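Local coordinates for protein gene activator AphA (PDB 1YG2) that activates virulence gene expression in Vibrio cholerae as a winged helix transcription factor of the PadR-like family, probably binding DNA as a dimer, at the interface of chains A and B. Coordinates in Å, arbitrary orientation; residue numbers count along the deposited sequence, not the author numbering. Chains: chain A/B, gene activator AphA.

The interface of chains A and B. Residues chain A 92, 94, 97, 167; chain B 32, 156-157.
Carboxylate oxygen OD1 of A:Asp94 takes two bonds from A:Ser97 and, with the rest of its carboxylate, lies against B:Arg156 of the other subunit. The backbone N of A:Ser97 reaches OD1 at 2.5 Å on the carboxylate's anti side, tilted 28° out of its plane, while the hydroxyl OG meets the same oxygen from the opposite face of that plane. This is the N-cap arrangement in worked form: A:Asp94 stands just ahead of helix 95-101, and with CG anti to its own backbone N (chi1 -173°) its carboxylate turns back over the helix start. A group fixed from within its own chain can then serve the partner. The guanidinium of B:Arg156 lies nearly parallel to the carboxylate, the planes 12° apart and stacked, with the acid shifted toward the guanidinium's rim. The closest charged atoms of this salt bridge, NE of B:Arg156 and OD2 of A:Asp94, are 3.3 Å apart. A bend at chi3 (119°) turns the guanidinium off the stem toward the acid, and the aliphatic stem does separate work: CG sits over the six-membered ring of A:Trp167, 3.8 Å from the ring centroid, and CB lies over the five-membered ring. The indole stands almost perpendicular to the guanidinium; one side chain offers carbon to a ring and charge to an acid. At the guanidinium edge a water in its plane links NH1 of B:Arg156 to OG of A:Ser97. The backbone adds a bond of its own, 2.7 Å from N of A:Asp94 to O of B:Phe32. Beside it, CB of A:Ser97 packs on CB of B:Phe32, and CG1 of A:Val92 approaches the same backbone carbonyl. Repeated by two-fold symmetry, the patch ties the loop, short helix and helix 145-177 of one subunit to helix 145-177 and the PadR-like region of the other, and may thereby help set how the winged helix domains are held in the probable dimer.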
loop_
_atom_site.group_PDB
_atom_site.type_symbol
_atom_site.label_atom_id
_atom_site.label_comp_id
_atom_site.label_asym_id
_atom_site.label_seq_id
_atom_site.Cartn_x
_atom_site.Cartn_y
_atom_site.Cartn_z
ATOM N N VAL A 92 -2.081 -3.413 7.163
ATOM C CA VAL A 92 -3.046 -3.799 6.150
ATOM C C VAL A 92 -4.469 -3.373 6.490
ATOM O O VAL A 92 -5.047 -3.811 7.485
ATOM C CB VAL A 92 -3.051 -5.327 5.931
ATOM C CG1 VAL A 92 -3.957 -5.672 4.761
ATOM C CG2 VAL A 92 -1.629 -5.837 5.692
ATOM N N ASP A 94 -7.066 -2.817 3.614
ATOM C CA ASP A 94 -7.427 -2.681 2.213
ATOM C C ASP A 94 -8.866 -2.281 1.930
ATOM O O ASP A 94 -9.809 -3.048 2.152
ATOM C CB ASP A 94 -7.103 -3.970 1.465
ATOM C CG ASP A 94 -7.290 -3.823 -0.023
ATOM O OD1 ASP A 94 -8.272 -4.353 -0.567
ATOM O OD2 ASP A 94 -6.449 -3.159 -0.654
ATOM N N SER A 97 -10.783 -4.543 -0.560
ATOM C CA SER A 97 -11.219 -5.787 0.058
ATOM C C SER A 97 -12.416 -5.489 0.945
ATOM O O SER A 97 -13.392 -6.238 0.954
ATOM C CB SER A 97 -10.096 -6.396 0.894
ATOM O OG SER A 97 -9.021 -6.805 0.062
ATOM N N TRP A 167 -5.236 -9.645 -9.356
ATOM C CA TRP A 167 -6.242 -9.828 -8.314
ATOM C C TRP A 167 -7.597 -9.251 -8.725
ATOM O O TRP A 167 -8.634 -9.896 -8.581
ATOM C CB TRP A 167 -5.800 -9.147 -7.017
ATOM C CG TRP A 167 -6.823 -9.273 -5.947
ATOM C CD1 TRP A 167 -7.204 -10.421 -5.316
ATOM C CD2 TRP A 167 -7.653 -8.233 -5.427
ATOM N NE1 TRP A 167 -8.228 -10.161 -4.438
ATOM C CE2 TRP A 167 -8.526 -8.823 -4.488
ATOM C CE3 TRP A 167 -7.756 -6.854 -5.671
ATOM C CZ2 TRP A 167 -9.484 -8.090 -3.781
ATOM C CZ3 TRP A 167 -8.707 -6.119 -4.970
ATOM C CH2 TRP A 167 -9.564 -6.745 -4.037
ATOM N N PHE B 32 -7.654 -8.557 5.447
ATOM C CA PHE B 32 -7.587 -7.259 4.790
ATOM C C PHE B 32 -7.712 -6.055 5.711
ATOM O O PHE B 32 -7.492 -4.921 5.292
ATOM C CB PHE B 32 -8.677 -7.194 3.717
ATOM C CG PHE B 32 -10.070 -7.183 4.278
ATOM C CD1 PHE B 32 -10.693 -5.981 4.600
ATOM C CD2 PHE B 32 -10.747 -8.369 4.516
ATOM C CE1 PHE B 32 -11.976 -5.961 5.158
ATOM C CE2 PHE B 32 -12.025 -8.365 5.073
ATOM C CZ PHE B 32 -12.640 -7.155 5.394
ATOM N N ARG B 156 -5.694 -11.441 -2.114
ATOM C CA ARG B 156 -5.046 -10.151 -2.355
ATOM C C ARG B 156 -3.702 -10.035 -1.641
ATOM O O ARG B 156 -2.715 -9.606 -2.237
ATOM C CB ARG B 156 -5.950 -8.994 -1.922
ATOM C CG ARG B 156 -5.531 -7.666 -2.535
ATOM C CD ARG B 156 -5.849 -6.483 -1.642
ATOM N NE ARG B 156 -4.619 -5.790 -1.276
ATOM C CZ ARG B 156 -4.011 -5.906 -0.101
ATOM N NH1 ARG B 156 -4.529 -6.684 0.840
ATOM N NH2 ARG B 156 -2.866 -5.274 0.121
ATOM N N ASN B 157 -3.660 -10.407 -0.363
ATOM C CA ASN B 157 -2.415 -10.328 0.406
ATOM C C ASN B 157 -1.392 -11.181 -0.284
ATOM O O ASN B 157 -0.241 -10.798 -0.457
ATOM C CB ASN B 157 -2.573 -10.910 1.809
ATOM C CG ASN B 157 -3.649 -10.245 2.599
ATOM O OD1 ASN B 157 -3.516 -9.088 3.002
ATOM N ND2 ASN B 157 -4.738 -10.971 2.834
HETATM O O HOH W 1 -6.985 -8.296 1.172
#